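Local coordinates for protein amidohydrolase (Pseudomonas aeruginosa, PDB 2I5G) that probably acts as a metal-dependent dipeptidase of the membrane dipeptidase (peptidase M19) family, at residues M212-I225 with N274-T286. The protein carries 2 engineered substitutions. Numbering follows the deposited sequence.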
loop_
_atom_site.group_PDB
_atom_site.type_symbol
_atom_site.label_atom_id
_atom_site.label_comp_id
_atom_site.label_asym_id
_atom_site.label_seq_id
_atom_site.Cartn_x
_atom_site.Cartn_y
_atom_site.Cartn_z
HETATM N N MSE A 212 14.607 21.150 12.856
HETATM C CA MSE A 212 15.386 22.282 12.357
HETATM C C MSE A 212 15.829 22.135 10.899
HETATM O O MSE A 212 16.778 22.789 10.467
HETATM C CB MSE A 212 16.623 22.474 13.231
HETATM C CG MSE A 212 17.482 21.228 13.327
HETATM SE SE MSE A 212 19.181 21.530 14.181
HETATM C CE MSE A 212 18.725 20.990 15.970
ATOM N N PHE A 213 15.142 21.292 10.139
ATOM C CA PHE A 213 15.510 21.087 8.745
ATOM C C PHE A 213 15.400 22.368 7.923
ATOM O O PHE A 213 14.313 22.922 7.757
ATOM C CB PHE A 213 14.644 20.004 8.120
ATOM C CG PHE A 213 15.296 19.320 6.969
ATOM C CD1 PHE A 213 16.464 18.588 7.160
ATOM C CD2 PHE A 213 14.759 19.409 5.693
ATOM C CE1 PHE A 213 17.091 17.956 6.092
ATOM C CE2 PHE A 213 15.376 18.781 4.616
ATOM C CZ PHE A 213 16.543 18.052 4.813
ATOM N N ALA A 214 16.537 22.818 7.398
ATOM C CA ALA A 214 16.622 24.044 6.607
ATOM C C ALA A 214 15.421 24.316 5.702
ATOM O O ALA A 214 14.728 25.324 5.865
ATOM C CB ALA A 214 17.908 24.036 5.782
ATOM N N PRO A 215 15.155 23.420 4.739
ATOM C CA PRO A 215 14.035 23.564 3.803
ATOM C C PRO A 215 12.718 24.041 4.417
ATOM O O PRO A 215 11.994 24.833 3.803
ATOM C CB PRO A 215 13.909 22.163 3.213
ATOM C CG PRO A 215 15.321 21.703 3.174
ATOM C CD PRO A 215 15.841 22.131 4.528
ATOM N N PHE A 216 12.417 23.567 5.626
ATOM C CA PHE A 216 11.163 23.912 6.300
ATOM C C PHE A 216 11.210 25.120 7.245
ATOM O O PHE A 216 10.237 25.408 7.929
ATOM C CB PHE A 216 10.633 22.689 7.072
ATOM C CG PHE A 216 10.805 21.371 6.345
ATOM C CD1 PHE A 216 10.692 21.291 4.956
ATOM C CD2 PHE A 216 11.074 20.206 7.056
ATOM C CE1 PHE A 216 10.847 20.075 4.291
ATOM C CE2 PHE A 216 11.230 18.984 6.395
ATOM C CZ PHE A 216 11.117 18.923 5.009
ATOM N N LEU A 217 12.335 25.823 7.286
ATOM C CA LEU A 217 12.462 26.989 8.158
ATOM C C LEU A 217 12.137 28.272 7.411
ATOM O O LEU A 217 12.406 28.385 6.215
ATOM C CB LEU A 217 13.877 27.061 8.738
ATOM C CG LEU A 217 14.176 26.024 9.828
ATOM C CD1 LEU A 217 15.675 25.900 10.013
ATOM C CD2 LEU A 217 13.487 26.426 11.139
ATOM N N LYS A 218 11.553 29.233 8.119
ATOM C CA LYS A 218 11.183 30.505 7.510
ATOM C C LYS A 218 12.344 31.164 6.764
ATOM O O LYS A 218 12.154 31.701 5.670
ATOM C CB LYS A 218 10.647 31.473 8.563
ATOM C CG LYS A 218 10.254 32.826 7.978
ATOM C CD LYS A 218 9.845 33.817 9.051
ATOM C CE LYS A 218 9.532 35.169 8.444
ATOM N NZ LYS A 218 9.214 36.182 9.491
ATOM N N LYS A 219 13.538 31.129 7.347
ATOM C CA LYS A 219 14.695 31.736 6.706
ATOM C C LYS A 219 15.562 30.743 5.936
ATOM O O LYS A 219 16.474 31.138 5.218
ATOM C CB LYS A 219 15.548 32.479 7.733
ATOM C CG LYS A 219 14.846 33.674 8.375
ATOM C CD LYS A 219 15.843 34.744 8.805
ATOM C CE LYS A 219 16.935 34.176 9.696
ATOM N NZ LYS A 219 18.040 35.152 9.926
ATOM N N GLY A 220 15.284 29.454 6.097
ATOM C CA GLY A 220 16.032 28.437 5.377
ATOM C C GLY A 220 17.506 28.292 5.684
ATOM O O GLY A 220 17.897 28.172 6.838
ATOM N N ILE A 221 18.326 28.292 4.636
ATOM C CA ILE A 221 19.772 28.148 4.770
ATOM C C ILE A 221 20.435 29.348 5.441
ATOM O O ILE A 221 21.644 29.346 5.679
ATOM C CB ILE A 221 20.436 27.927 3.397
ATOM C CG1 ILE A 221 19.966 29.003 2.415
ATOM C CG2 ILE A 221 20.108 26.538 2.878
ATOM C CD1 ILE A 221 20.603 28.902 1.051
ATOM N N ASP A 222 19.642 30.371 5.740
ATOM C CA ASP A 222 20.153 31.567 6.401
ATOM C C ASP A 222 19.713 31.588 7.864
ATOM O O ASP A 222 19.922 32.573 8.578
ATOM C CB ASP A 222 19.638 32.818 5.696
ATOM C CG ASP A 222 20.337 33.072 4.385
ATOM O OD1 ASP A 222 19.911 33.988 3.654
ATOM O OD2 ASP A 222 21.318 32.362 4.087
ATOM N N SER A 223 19.101 30.492 8.299
ATOM C CA SER A 223 18.620 30.384 9.663
ATOM C C SER A 223 19.777 30.210 10.648
ATOM O O SER A 223 20.861 29.745 10.283
ATOM C CB SER A 223 17.654 29.204 9.775
ATOM O OG SER A 223 16.564 29.355 8.881
ATOM N N THR A 224 19.538 30.600 11.894
ATOM C CA THR A 224 20.538 30.481 12.941
ATOM C C THR A 224 19.940 29.717 14.115
ATOM O O THR A 224 18.735 29.456 14.157
ATOM C CB THR A 224 21.001 31.859 13.441
ATOM O OG1 THR A 224 19.941 32.489 14.171
ATOM C CG2 THR A 224 21.385 32.741 12.266
ATOM N N ILE A 225 20.792 29.366 15.068
ATOM C CA ILE A 225 20.367 28.623 16.240
ATOM C C ILE A 225 19.155 29.316 16.871
ATOM O O ILE A 225 18.241 28.658 17.365
ATOM C CB ILE A 225 21.579 28.485 17.230
ATOM C CG1 ILE A 225 21.567 27.106 17.894
ATOM C CG2 ILE A 225 21.579 29.604 18.252
ATOM C CD1 ILE A 225 20.408 26.857 18.792
ATOM N N ASN A 274 12.142 18.748 -3.890
ATOM C CA ASN A 274 13.542 19.129 -4.003
ATOM C C ASN A 274 13.849 20.018 -2.809
ATOM O O ASN A 274 13.320 21.122 -2.700
ATOM C CB ASN A 274 13.804 19.879 -5.311
ATOM C CG ASN A 274 15.263 20.291 -5.468
ATOM O OD1 ASN A 274 16.181 19.517 -5.177
ATOM N ND2 ASN A 274 15.482 21.514 -5.942
ATOM N N PHE A 275 14.687 19.519 -1.905
ATOM C CA PHE A 275 15.051 20.267 -0.706
ATOM C C PHE A 275 15.999 21.407 -1.017
ATOM O O PHE A 275 15.856 22.505 -0.491
ATOM C CB PHE A 275 15.736 19.363 0.325
ATOM C CG PHE A 275 14.912 18.189 0.766
ATOM C CD1 PHE A 275 13.552 18.325 1.029
ATOM C CD2 PHE A 275 15.513 16.950 0.978
ATOM C CE1 PHE A 275 12.803 17.248 1.498
ATOM C CE2 PHE A 275 14.773 15.868 1.446
ATOM C CZ PHE A 275 13.416 16.020 1.707
ATOM N N GLY A 276 16.969 21.134 -1.880
ATOM C CA GLY A 276 17.958 22.135 -2.215
ATOM C C GLY A 276 19.150 21.904 -1.302
ATOM O O GLY A 276 19.306 20.818 -0.745
ATOM N N LYS A 277 19.989 22.922 -1.142
ATOM C CA LYS A 277 21.166 22.831 -0.287
ATOM C C LYS A 277 20.771 22.450 1.140
ATOM O O LYS A 277 19.783 22.956 1.672
ATOM C CB LYS A 277 21.893 24.177 -0.273
ATOM C CG LYS A 277 22.268 24.687 -1.656
ATOM C CD LYS A 277 21.888 26.165 -1.860
ATOM C CE LYS A 277 20.375 26.376 -2.048
ATOM N NZ LYS A 277 19.558 26.116 -0.827
ATOM N N ILE A 278 21.545 21.560 1.753
ATOM C CA ILE A 278 21.271 21.130 3.120
ATOM C C ILE A 278 22.217 21.848 4.079
ATOM O O ILE A 278 23.370 21.461 4.251
ATOM C CB ILE A 278 21.447 19.592 3.288
ATOM C CG1 ILE A 278 20.550 18.840 2.299
ATOM C CG2 ILE A 278 21.086 19.181 4.711
ATOM C CD1 ILE A 278 19.059 19.102 2.490
ATOM N N VAL A 279 21.718 22.903 4.702
ATOM C CA VAL A 279 22.517 23.676 5.633
ATOM C C VAL A 279 21.764 23.828 6.944
ATOM O O VAL A 279 20.735 24.504 7.001
ATOM C CB VAL A 279 22.798 25.067 5.058
ATOM C CG1 VAL A 279 23.724 25.836 5.983
ATOM C CG2 VAL A 279 23.401 24.936 3.662
ATOM N N ASN A 280 22.266 23.200 8.001
ATOM C CA ASN A 280 21.607 23.295 9.297
ATOM C C ASN A 280 21.806 24.695 9.864
ATOM O O ASN A 280 22.755 25.394 9.499
ATOM C CB ASN A 280 22.174 22.257 10.268
ATOM C CG ASN A 280 22.103 20.844 9.719
ATOM O OD1 ASN A 280 21.125 20.466 9.067
ATOM N ND2 ASN A 280 23.135 20.052 9.989
ATOM N N PRO A 281 20.906 25.132 10.758
ATOM C CA PRO A 281 21.032 26.467 11.345
ATOM C C PRO A 281 22.409 26.669 11.955
ATOM O O PRO A 281 22.969 25.752 12.546
ATOM C CB PRO A 281 19.925 26.484 12.387
ATOM C CG PRO A 281 18.870 25.654 11.748
ATOM C CD PRO A 281 19.670 24.480 11.220
ATOM N N LEU A 282 22.951 27.871 11.797
ATOM C CA LEU A 282 24.266 28.186 12.336
ATOM C C LEU A 282 24.203 28.185 13.856
ATOM O O LEU A 282 23.345 28.833 14.451
ATOM C CB LEU A 282 24.728 29.550 11.825
ATOM C CG LEU A 282 26.043 30.099 12.385
ATOM C CD1 LEU A 282 27.193 29.124 12.154
ATOM C CD2 LEU A 282 26.325 31.435 11.717
ATOM N N GLY A 283 25.114 27.446 14.475
ATOM C CA GLY A 283 25.128 27.356 15.918
ATOM C C GLY A 283 24.807 25.935 16.342
ATOM O O GLY A 283 25.006 25.557 17.501
ATOM N N ILE A 284 24.297 25.142 15.403
ATOM C CA ILE A 284 23.971 23.746 15.682
ATOM C C ILE A 284 23.968 22.921 14.394
ATOM O O ILE A 284 22.968 22.310 14.027
ATOM C CB ILE A 284 22.605 23.627 16.419
ATOM C CG1 ILE A 284 22.404 22.183 16.888
ATOM C CG2 ILE A 284 21.464 24.109 15.523
ATOM C CD1 ILE A 284 21.239 21.995 17.828
ATOM N N ARG A 285 25.116 22.916 13.718
ATOM C CA ARG A 285 25.308 22.190 12.465
ATOM C C ARG A 285 25.677 20.718 12.685
ATOM O O ARG A 285 25.523 19.895 11.784
ATOM C CB ARG A 285 26.409 22.864 11.640
ATOM C CG ARG A 285 26.085 24.258 11.164
ATOM C CD ARG A 285 25.496 24.235 9.763
ATOM N NE ARG A 285 25.237 25.581 9.244
ATOM C CZ ARG A 285 26.168 26.515 9.051
ATOM N NH1 ARG A 285 27.438 26.269 9.338
ATOM N NH2 ARG A 285 25.830 27.697 8.550
ATOM N N THR A 286 26.182 20.393 13.867
ATOM C CA THR A 286 26.552 19.015 14.180
ATOM C C THR A 286 25.984 18.578 15.529
ATOM O O THR A 286 25.727 19.399 16.414
ATOM C CB THR A 286 28.085 18.824 14.225
ATOM O OG1 THR A 286 28.649 19.692 15.214
ATOM C CG2 THR A 286 28.703 19.126 12.877
HETATM O O HOH W 1 19.040 21.797 7.835
#
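Pro281 packs its ring between Leu217 and the backbone of Met212 and Thr224 where two loops of the M19 family's TIM-barrel fold meet. Residues 212-225 form the beta-alpha loop from strand 207-210 to helix 225-239; residues 274-286 lead from helix 256-263 toward helix 291-299. The dense part is centred on this proline, whose CG meets Leu217 CD1 at 3.6 Å, the two side chains crossing nearly at right angles. Backbone bonds pin the same place in a single beta bridge between Thr224 and Leu282: Leu282 N donates to Ser223 O over 3.2 Å and fairly straight (164°), and Ile225 N to Leu282 O over 2.7 Å, more bent. Pro281 to Ile284 make a type II turn, with Gly283 at its positive-phi third position and its CA close to Ile225 CB. At the end of the turn, CG2 of Ile284 lies between Ile225 CG1 and the selenium of selenomethionine Met212, 3.7 Å from SE. Thr224 is the N-cap of helix 225-239, so the bridge joins the turn to the start of that helix. Toward the other end, Phe213 presents its edge to the face of Phe275 in a T-shaped pair, planes at 80° and CE2 over the ring centre. Although its CB points away, the Phe213 ring swings toward residues 274-286 because CG lies anti to the backbone N (chi1 -155°); CZ also touches Ile278 CD1. Phe259 of helix 256-263 touches both Phe275 and Ile278. The solvent side is looser: exposed Ile221 lays CG2 against Val279 CG2 at 3.7 Å, and the bent chain of Lys277 brings its amino end beside Ile221 CD1. Between the aromatic pair and the proline, one water accepts from Ala214 N at 2.7 Å and donates to Asn280 OD1 at 2.8 Å.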